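Local coordinates for YchF GTP-binding protein (Schizosaccharomyces pombe, PDB 1NI3), which hydrolyses ATP and, less efficiently, GTP with magnesium as cofactor, and negatively regulates the G2/M transition of the cell cycle, at residues D139-L144 and K250-E255; Y229-S234 and K244-I249; G259-P264 and I298-N303. All blocks are in the same frame, centred on the assembly; numbering follows the deposited sequence.

In the fold
All three contacts lie around strands 227-232 and 262-265 of the P-loop NTPase sheet. Contacts 1 and 2, with centres about 9 Å apart, share helix 246-254: contact 1 pairs it with helix 140-168 on the sheet, contact 2 joins it to strand 227-232. Tyr229 ties them together, its CE2 lying 3.4 Å from Leu144 CD2. Contact 3, centred about 15 Å from contact 2 and 17 Å from contact 1, uses the next strand, 262-265, joined to 227-232 by Tyr229 O and Ile263 N at 2.8 Å. The predicted ATP site is close: Met233 belongs to 229-234, and the side chains of Leu144 and Val231 each lie about 10 Å from that of Val31.

Contact 1: D139-L144 and K250-E255; sequences DPIRDL and KKWIDE
Trp252 lays its indole against Ile141 and Leu144, joining helix 246-254 to the first turn of helix 140-168 in a helix-helix packing on one face of the G-domain sheet. Lys250 starts the segment, its carbonyl O accepting Asp254 N at 3.3 Å as part of the ordinary helical ladder, and two residues on Trp252 makes the contact. With chi1 at -173° the indole swings away from the backbone N and out between the helices. Leu144 sits over one face of the six-membered ring: its CB is 4.1 Å from the centroid and only 3° off the ring normal, a CH-pi contact. Of its two methyls, Leu144 CD1 lies by Trp252 CE3, next to the ring fusion, at 4.0 Å, and Leu144 CD2 by Trp252 CZ3, one atom further round the ring, at 3.9 Å. The backbone O of Leu144 lies 3.7 Å from Trp252 CH2. The five-membered ring is met by Ile141, whose CG2 comes in obliquely to within 3.6 Å of Trp252 CD1. Cut back to an alanine, this tryptophan position would probably lose the surface that Leu144 and Ile141 pack on, and a gap would open between the two helices. Ile253, one residue on, turns to strand 262-265 and packs on Leu262, while Leu144 also packs on Gln121 and Val123 of strand 118-124, which places the helix pair on the sheet. Glu255 is where the chain leaves helical geometry. Its N bonds Trp252 O at 2.9 Å, and the same carbonyl O also accepts Asn256 ND2.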
loop_
_atom_site.group_PDB
_atom_site.type_symbol
_atom_site.label_atom_id
_atom_site.label_comp_id
_atom_site.label_asym_id
_atom_site.label_seq_id
_atom_site.Cartn_x
_atom_site.Cartn_y
_atom_site.Cartn_z
ATOM N N ASP A 139 14.570 5.505 -21.712
ATOM C CA ASP A 139 13.965 4.200 -21.928
ATOM C C ASP A 139 13.476 3.609 -20.612
ATOM O O ASP A 139 14.269 3.234 -19.756
ATOM C CB ASP A 139 14.977 3.258 -22.575
ATOM C CG ASP A 139 14.505 1.823 -22.595
ATOM O OD1 ASP A 139 13.328 1.590 -22.936
ATOM O OD2 ASP A 139 15.311 0.925 -22.283
ATOM N N PRO A 140 12.148 3.509 -20.438
ATOM C CA PRO A 140 11.546 2.963 -19.217
ATOM C C PRO A 140 11.909 1.500 -18.979
ATOM O O PRO A 140 12.374 1.134 -17.896
ATOM C CB PRO A 140 10.051 3.151 -19.460
ATOM C CG PRO A 140 9.939 2.962 -20.928
ATOM C CD PRO A 140 11.108 3.769 -21.447
ATOM N N ILE A 141 11.700 0.673 -19.998
ATOM C CA ILE A 141 12.012 -0.747 -19.911
ATOM C C ILE A 141 13.367 -0.987 -19.254
ATOM O O ILE A 141 13.498 -1.867 -18.406
ATOM C CB ILE A 141 12.009 -1.398 -21.303
ATOM C CG1 ILE A 141 10.600 -1.338 -21.905
ATOM C CG2 ILE A 141 12.490 -2.834 -21.203
ATOM C CD1 ILE A 141 10.192 0.038 -22.393
ATOM N N ARG A 142 14.372 -0.205 -19.634
ATOM C CA ARG A 142 15.689 -0.378 -19.051
ATOM C C ARG A 142 15.622 -0.155 -17.547
ATOM O O ARG A 142 15.942 -1.047 -16.761
ATOM C CB ARG A 142 16.683 0.608 -19.653
ATOM C CG ARG A 142 18.110 0.128 -19.538
ATOM C CD ARG A 142 19.109 1.252 -19.706
ATOM N NE ARG A 142 19.108 2.159 -18.558
ATOM C CZ ARG A 142 18.560 3.372 -18.559
ATOM N NH1 ARG A 142 17.961 3.837 -19.653
ATOM N NH2 ARG A 142 18.624 4.133 -17.470
ATOM N N ASP A 143 15.196 1.046 -17.161
ATOM C CA ASP A 143 15.083 1.448 -15.754
ATOM C C ASP A 143 14.220 0.490 -14.939
ATOM O O ASP A 143 14.494 0.226 -13.764
ATOM C CB ASP A 143 14.484 2.848 -15.667
ATOM C CG ASP A 143 15.329 3.881 -16.366
ATOM O OD1 ASP A 143 15.780 3.598 -17.498
ATOM O OD2 ASP A 143 15.540 4.973 -15.797
ATOM N N LEU A 144 13.163 -0.004 -15.573
ATOM C CA LEU A 144 12.255 -0.941 -14.931
ATOM C C LEU A 144 13.009 -2.184 -14.472
ATOM O O LEU A 144 12.780 -2.684 -13.369
ATOM C CB LEU A 144 11.163 -1.361 -15.905
ATOM C CG LEU A 144 9.768 -0.789 -15.688
ATOM C CD1 LEU A 144 8.890 -1.160 -16.863
ATOM C CD2 LEU A 144 9.200 -1.324 -14.387
ATOM N N LYS A 250 3.741 -2.312 -20.388
ATOM C CA LYS A 250 2.738 -3.288 -19.990
ATOM C C LYS A 250 3.270 -4.714 -20.094
ATOM O O LYS A 250 3.357 -5.432 -19.097
ATOM C CB LYS A 250 1.476 -3.124 -20.850
ATOM C CG LYS A 250 0.323 -4.019 -20.424
ATOM C CD LYS A 250 -0.991 -3.621 -21.083
ATOM C CE LYS A 250 -2.083 -4.646 -20.785
ATOM N NZ LYS A 250 -2.258 -4.868 -19.318
ATOM N N LYS A 251 3.651 -5.109 -21.303
ATOM C CA LYS A 251 4.164 -6.456 -21.536
ATOM C C LYS A 251 5.326 -6.817 -20.628
ATOM O O LYS A 251 5.341 -7.884 -20.018
ATOM C CB LYS A 251 4.585 -6.637 -23.002
ATOM C CG LYS A 251 4.604 -8.102 -23.412
ATOM C CD LYS A 251 4.577 -8.302 -24.918
ATOM C CE LYS A 251 4.195 -9.741 -25.247
ATOM N NZ LYS A 251 4.007 -9.984 -26.706
ATOM N N TRP A 252 6.300 -5.925 -20.545
ATOM C CA TRP A 252 7.450 -6.157 -19.695
ATOM C C TRP A 252 6.984 -6.631 -18.342
ATOM O O TRP A 252 7.509 -7.602 -17.795
ATOM C CB TRP A 252 8.238 -4.879 -19.482
ATOM C CG TRP A 252 9.506 -5.115 -18.749
ATOM C CD1 TRP A 252 10.727 -5.327 -19.302
ATOM C CD2 TRP A 252 9.694 -5.186 -17.324
ATOM N NE1 TRP A 252 11.673 -5.523 -18.321
ATOM C CE2 TRP A 252 11.065 -5.441 -17.096
ATOM C CE3 TRP A 252 8.839 -5.060 -16.218
ATOM C CZ2 TRP A 252 11.604 -5.570 -15.815
ATOM C CZ3 TRP A 252 9.379 -5.189 -14.940
ATOM C CH2 TRP A 252 10.747 -5.441 -14.753
ATOM N N ILE A 253 6.004 -5.921 -17.793
ATOM C CA ILE A 253 5.477 -6.266 -16.479
ATOM C C ILE A 253 5.014 -7.712 -16.422
ATOM O O ILE A 253 5.332 -8.436 -15.478
ATOM C CB ILE A 253 4.295 -5.363 -16.091
ATOM C CG1 ILE A 253 4.812 -3.979 -15.662
ATOM C CG2 ILE A 253 3.495 -6.013 -14.971
ATOM C CD1 ILE A 253 3.734 -3.024 -15.206
ATOM N N ASP A 254 4.266 -8.117 -17.444
ATOM C CA ASP A 254 3.734 -9.474 -17.546
ATOM C C ASP A 254 4.835 -10.521 -17.665
ATOM O O ASP A 254 4.600 -11.706 -17.446
ATOM C CB ASP A 254 2.813 -9.580 -18.763
ATOM C CG ASP A 254 1.667 -8.595 -18.715
ATOM O OD1 ASP A 254 0.833 -8.692 -17.786
ATOM O OD2 ASP A 254 1.597 -7.722 -19.604
ATOM N N GLU A 255 6.037 -10.085 -18.009
ATOM C CA GLU A 255 7.137 -11.016 -18.163
ATOM C C GLU A 255 8.266 -10.769 -17.173
ATOM O O GLU A 255 9.412 -11.117 -17.449
ATOM C CB GLU A 255 7.673 -10.930 -19.596
ATOM C CG GLU A 255 6.692 -11.378 -20.675
ATOM C CD GLU A 255 7.106 -10.926 -22.070
ATOM O OE1 GLU A 255 8.291 -11.101 -22.431
ATOM O OE2 GLU A 255 6.242 -10.406 -22.811
#

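Contact 2: Y229-S234 and K244-I249; sequences YLVNMS and KYLPKI
Val231 and Ile249 meet tip to tip, strand against helix: Val231 CG1 lies 3.9 Å from Ile249 CD1, and the CG2 methyls of the two residues are 4.1 Å apart. Leu246 adds a looser touch, with CD1 4.3 Å from Val231 CG1. Reach comes from the extended Ile249 chain, where chi2 of 176° sends CD1 outward to the valine. Behind these methyls the helix is set by its first turn, in which Ile249 N bonds Tyr245 O at 2.9 Å; Tyr245 OH is itself hydrogen-bonded to Asp127. On the strand side, Val231 is fixed by backbone bonding to Ile263. Asn232, next in sequence, holds Val31 O through ND2 and Val267 N through OD1. Asn232 and Met233 probably take the places of the Asn and Lys of the NKxD motif of G proteins, and Met233, here selenomethionine, is predicted to bind ATP. The contact thus packs the strand leading into the nucleotide site against the helix of a beta-alpha-beta crossover, which runs from strand 227-232 through helix 246-254 to the parallel strand 262-265, with Pro140 of helix 140-168 against Ile249.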
loop_
_atom_site.group_PDB
_atom_site.type_symbol
_atom_site.label_atom_id
_atom_site.label_comp_id
_atom_site.label_asym_id
_atom_site.label_seq_id
_atom_site.Cartn_x
_atom_site.Cartn_y
_atom_site.Cartn_z
ATOM N N TYR A 229 2.761 -0.137 -9.944
ATOM C CA TYR A 229 3.372 0.718 -10.964
ATOM C C TYR A 229 2.547 1.913 -11.409
ATOM O O TYR A 229 1.417 1.771 -11.868
ATOM C CB TYR A 229 3.727 -0.099 -12.203
ATOM C CG TYR A 229 4.804 -1.114 -11.952
ATOM C CD1 TYR A 229 4.486 -2.438 -11.680
ATOM C CD2 TYR A 229 6.145 -0.743 -11.947
ATOM C CE1 TYR A 229 5.479 -3.376 -11.409
ATOM C CE2 TYR A 229 7.145 -1.666 -11.675
ATOM C CZ TYR A 229 6.811 -2.981 -11.408
ATOM O OH TYR A 229 7.808 -3.894 -11.148
ATOM N N LEU A 230 3.133 3.094 -11.285
ATOM C CA LEU A 230 2.464 4.308 -11.712
ATOM C C LEU A 230 3.182 4.829 -12.956
ATOM O O LEU A 230 4.239 5.453 -12.843
ATOM C CB LEU A 230 2.499 5.361 -10.606
ATOM C CG LEU A 230 1.827 5.024 -9.276
ATOM C CD1 LEU A 230 1.912 6.236 -8.360
ATOM C CD2 LEU A 230 0.369 4.632 -9.491
ATOM N N VAL A 231 2.622 4.550 -14.136
ATOM C CA VAL A 231 3.217 5.001 -15.399
ATOM C C VAL A 231 2.881 6.465 -15.637
ATOM O O VAL A 231 1.818 6.775 -16.154
ATOM C CB VAL A 231 2.694 4.212 -16.614
ATOM C CG1 VAL A 231 3.403 4.704 -17.879
ATOM C CG2 VAL A 231 2.928 2.732 -16.436
ATOM N N ASN A 232 3.802 7.355 -15.275
ATOM C CA ASN A 232 3.597 8.789 -15.422
ATOM C C ASN A 232 3.865 9.278 -16.839
ATOM O O ASN A 232 4.984 9.182 -17.323
ATOM C CB ASN A 232 4.504 9.547 -14.441
ATOM C CG ASN A 232 4.309 11.040 -14.509
ATOM O OD1 ASN A 232 3.193 11.512 -14.689
ATOM N ND2 ASN A 232 5.389 11.797 -14.340
HETATM N N MSE A 233 2.834 9.796 -17.501
HETATM C CA MSE A 233 2.958 10.333 -18.852
HETATM C C MSE A 233 2.401 11.768 -18.885
HETATM O O MSE A 233 1.866 12.248 -17.889
HETATM C CB MSE A 233 2.182 9.454 -19.795
HETATM C CG MSE A 233 0.711 9.456 -19.518
HETATM SE SE MSE A 233 -0.145 8.096 -20.613
HETATM C CE MSE A 233 -1.379 7.272 -19.561
ATOM N N SER A 234 2.517 12.435 -20.035
ATOM C CA SER A 234 2.050 13.817 -20.199
ATOM C C SER A 234 0.532 13.972 -20.187
ATOM O O SER A 234 -0.198 13.060 -20.603
ATOM C CB SER A 234 2.564 14.391 -21.507
ATOM O OG SER A 234 2.103 13.667 -22.627
ATOM N N LYS A 244 3.335 6.407 -25.853
ATOM C CA LYS A 244 4.399 5.879 -26.694
ATOM C C LYS A 244 5.052 4.641 -26.094
ATOM O O LYS A 244 5.376 3.699 -26.818
ATOM C CB LYS A 244 5.454 6.966 -26.927
ATOM C CG LYS A 244 6.776 6.492 -27.517
ATOM C CD LYS A 244 7.768 7.656 -27.626
ATOM C CE LYS A 244 9.146 7.200 -28.104
ATOM N NZ LYS A 244 10.171 8.288 -28.069
ATOM N N TYR A 245 5.237 4.631 -24.775
ATOM C CA TYR A 245 5.879 3.494 -24.118
ATOM C C TYR A 245 4.914 2.558 -23.402
ATOM O O TYR A 245 5.271 1.425 -23.068
ATOM C CB TYR A 245 6.908 3.986 -23.101
ATOM C CG TYR A 245 7.819 5.088 -23.592
ATOM C CD1 TYR A 245 7.402 6.417 -23.591
ATOM C CD2 TYR A 245 9.116 4.803 -24.024
ATOM C CE1 TYR A 245 8.257 7.439 -24.002
ATOM C CE2 TYR A 245 9.976 5.811 -24.440
ATOM C CZ TYR A 245 9.544 7.126 -24.426
ATOM O OH TYR A 245 10.405 8.119 -24.840
ATOM N N LEU A 246 3.695 3.028 -23.173
ATOM C CA LEU A 246 2.696 2.242 -22.459
ATOM C C LEU A 246 2.611 0.770 -22.860
ATOM O O LEU A 246 2.850 -0.109 -22.028
ATOM C CB LEU A 246 1.322 2.903 -22.591
ATOM C CG LEU A 246 0.213 2.378 -21.683
ATOM C CD1 LEU A 246 0.693 2.286 -20.245
ATOM C CD2 LEU A 246 -0.980 3.301 -21.785
ATOM N N PRO A 247 2.289 0.478 -24.135
ATOM C CA PRO A 247 2.192 -0.926 -24.549
ATOM C C PRO A 247 3.420 -1.742 -24.167
ATOM O O PRO A 247 3.307 -2.835 -23.624
ATOM C CB PRO A 247 1.987 -0.828 -26.059
ATOM C CG PRO A 247 2.761 0.411 -26.415
ATOM C CD PRO A 247 2.344 1.366 -25.311
ATOM N N LYS A 248 4.594 -1.192 -24.445
ATOM C CA LYS A 248 5.843 -1.864 -24.143
ATOM C C LYS A 248 5.930 -2.162 -22.652
ATOM O O LYS A 248 6.055 -3.316 -22.250
ATOM C CB LYS A 248 7.013 -0.982 -24.586
ATOM C CG LYS A 248 6.740 -0.248 -25.911
ATOM C CD LYS A 248 8.025 0.216 -26.612
ATOM C CE LYS A 248 8.847 -0.970 -27.120
ATOM N NZ LYS A 248 10.140 -0.566 -27.744
ATOM N N ILE A 249 5.847 -1.110 -21.842
ATOM C CA ILE A 249 5.901 -1.223 -20.381
ATOM C C ILE A 249 4.960 -2.312 -19.864
ATOM O O ILE A 249 5.326 -3.124 -19.007
ATOM C CB ILE A 249 5.508 0.110 -19.699
ATOM C CG1 ILE A 249 6.576 1.173 -19.965
ATOM C CG2 ILE A 249 5.316 -0.099 -18.203
ATOM C CD1 ILE A 249 6.228 2.518 -19.408
#

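Contact 3: G259-P264 and I298-N303; sequences GDTLIP and IVTGYN
Thr261 and Thr300 mark the closest backbone approach, with CA atoms 8.0 Å apart, where the extended segment 259-264 passes a turn of helix 294-304. Two threonines and an isoleucine span the distance. The two threonines meet end on, and a single methyl does most of the touching: Thr300 CG2 lies 3.7 Å from Thr261 OG1 and 4.0 Å from Thr261 CG2. In Thr300, chi1 of -49° sets OG1 beside the backbone N and turns CG2 to the far side, toward Thr261. There Thr300 OG1 donates to Lys296 O, one turn earlier in its own helix, so the polar end is satisfied without crossing to the strand. Ile263 runs alongside the same threonine, its CD1 3.7 Å from Thr300 OG1; the meeting is methyl against oxygen, and no hydrogen bond crosses the contact. Beside it, Ile263 also packs on Met293, in the loop ahead of the helix. Regular helical bonding continues beyond, with Tyr302 N to Ile298 O at 2.8 Å. This is plain packing of a helix on a sheet. Thr300 also touches Ile228 of strand 227-232, Ile298 and Tyr302 reach Val63 and Val65 of strand 60-65, and Leu262 points to the other face of the sheet, where it packs on Lys250; segment 259-264 thus runs between helix 294-304 on one face and helix 246-254 on the other.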
loop_
_atom_site.group_PDB
_atom_site.type_symbol
_atom_site.label_atom_id
_atom_site.label_comp_id
_atom_site.label_asym_id
_atom_site.label_seq_id
_atom_site.Cartn_x
_atom_site.Cartn_y
_atom_site.Cartn_z
ATOM N N GLY A 259 1.072 -9.803 -12.402
ATOM C CA GLY A 259 0.070 -9.577 -11.385
ATOM C C GLY A 259 0.025 -8.164 -10.860
ATOM O O GLY A 259 -1.043 -7.632 -10.568
ATOM N N ASP A 260 1.194 -7.551 -10.740
ATOM C CA ASP A 260 1.288 -6.194 -10.221
ATOM C C ASP A 260 0.441 -5.188 -10.999
ATOM O O ASP A 260 0.421 -5.172 -12.227
ATOM C CB ASP A 260 2.746 -5.769 -10.200
ATOM C CG ASP A 260 3.584 -6.689 -9.350
ATOM O OD1 ASP A 260 3.326 -6.764 -8.126
ATOM O OD2 ASP A 260 4.481 -7.356 -9.898
ATOM N N THR A 261 -0.269 -4.354 -10.255
ATOM C CA THR A 261 -1.137 -3.354 -10.837
ATOM C C THR A 261 -0.379 -2.315 -11.625
ATOM O O THR A 261 0.684 -1.851 -11.213
ATOM C CB THR A 261 -1.910 -2.605 -9.767
ATOM O OG1 THR A 261 -2.533 -3.543 -8.888
ATOM C CG2 THR A 261 -2.962 -1.711 -10.409
ATOM N N LEU A 262 -0.955 -1.924 -12.751
ATOM C CA LEU A 262 -0.349 -0.924 -13.610
ATOM C C LEU A 262 -1.350 0.214 -13.821
ATOM O O LEU A 262 -2.358 0.054 -14.505
ATOM C CB LEU A 262 0.036 -1.591 -14.926
ATOM C CG LEU A 262 0.995 -0.873 -15.861
ATOM C CD1 LEU A 262 1.333 -1.779 -17.033
ATOM C CD2 LEU A 262 0.359 0.403 -16.345
ATOM N N ILE A 263 -1.054 1.366 -13.227
ATOM C CA ILE A 263 -1.924 2.538 -13.306
ATOM C C ILE A 263 -1.370 3.682 -14.165
ATOM O O ILE A 263 -0.551 4.466 -13.686
ATOM C CB ILE A 263 -2.189 3.108 -11.886
ATOM C CG1 ILE A 263 -2.874 2.052 -11.014
ATOM C CG2 ILE A 263 -3.022 4.370 -11.981
ATOM C CD1 ILE A 263 -3.275 2.558 -9.624
ATOM N N PRO A 264 -1.819 3.810 -15.428
ATOM C CA PRO A 264 -1.318 4.894 -16.279
ATOM C C PRO A 264 -1.863 6.194 -15.719
ATOM O O PRO A 264 -3.065 6.322 -15.491
ATOM C CB PRO A 264 -1.904 4.554 -17.631
ATOM C CG PRO A 264 -3.229 3.984 -17.264
ATOM C CD PRO A 264 -2.862 3.041 -16.131
ATOM N N ILE A 298 -4.662 5.477 -4.473
ATOM C CA ILE A 298 -4.781 5.227 -3.045
ATOM C C ILE A 298 -5.516 3.942 -2.681
ATOM O O ILE A 298 -5.053 3.167 -1.838
ATOM C CB ILE A 298 -5.448 6.424 -2.316
ATOM C CG1 ILE A 298 -4.402 7.512 -2.063
ATOM C CG2 ILE A 298 -6.022 5.993 -0.967
ATOM C CD1 ILE A 298 -3.939 8.180 -3.308
ATOM N N VAL A 299 -6.651 3.694 -3.313
ATOM C CA VAL A 299 -7.380 2.478 -2.987
ATOM C C VAL A 299 -6.479 1.287 -3.239
ATOM O O VAL A 299 -6.325 0.425 -2.366
ATOM C CB VAL A 299 -8.619 2.304 -3.837
ATOM C CG1 VAL A 299 -9.211 0.945 -3.586
ATOM C CG2 VAL A 299 -9.629 3.385 -3.507
ATOM N N THR A 300 -5.886 1.230 -4.429
ATOM C CA THR A 300 -5.010 0.118 -4.751
ATOM C C THR A 300 -3.948 -0.082 -3.669
ATOM O O THR A 300 -3.608 -1.215 -3.319
ATOM C CB THR A 300 -4.307 0.344 -6.087
ATOM O OG1 THR A 300 -5.263 0.724 -7.087
ATOM C CG2 THR A 300 -3.601 -0.927 -6.529
ATOM N N GLY A 301 -3.441 1.028 -3.138
ATOM C CA GLY A 301 -2.433 0.953 -2.099
ATOM C C GLY A 301 -3.037 0.388 -0.828
ATOM O O GLY A 301 -2.571 -0.635 -0.298
ATOM N N TYR A 302 -4.074 1.058 -0.340
ATOM C CA TYR A 302 -4.771 0.622 0.854
ATOM C C TYR A 302 -5.077 -0.873 0.783
ATOM O O TYR A 302 -4.870 -1.598 1.745
ATOM C CB TYR A 302 -6.071 1.400 0.996
ATOM C CG TYR A 302 -6.733 1.239 2.345
ATOM C CD1 TYR A 302 -6.373 2.046 3.414
ATOM C CD2 TYR A 302 -7.751 0.321 2.531
ATOM C CE1 TYR A 302 -7.022 1.958 4.632
ATOM C CE2 TYR A 302 -8.404 0.208 3.745
ATOM C CZ TYR A 302 -8.043 1.036 4.792
ATOM O OH TYR A 302 -8.729 0.968 5.977
ATOM N N ASN A 303 -5.554 -1.331 -0.369
ATOM C CA ASN A 303 -5.886 -2.741 -0.543
ATOM C C ASN A 303 -4.680 -3.668 -0.569
ATOM O O ASN A 303 -4.674 -4.704 0.103
ATOM C CB ASN A 303 -6.705 -2.959 -1.815
ATOM C CG ASN A 303 -8.152 -2.510 -1.664
ATOM O OD1 ASN A 303 -8.750 -2.646 -0.591
ATOM N ND2 ASN A 303 -8.734 -2.007 -2.749
#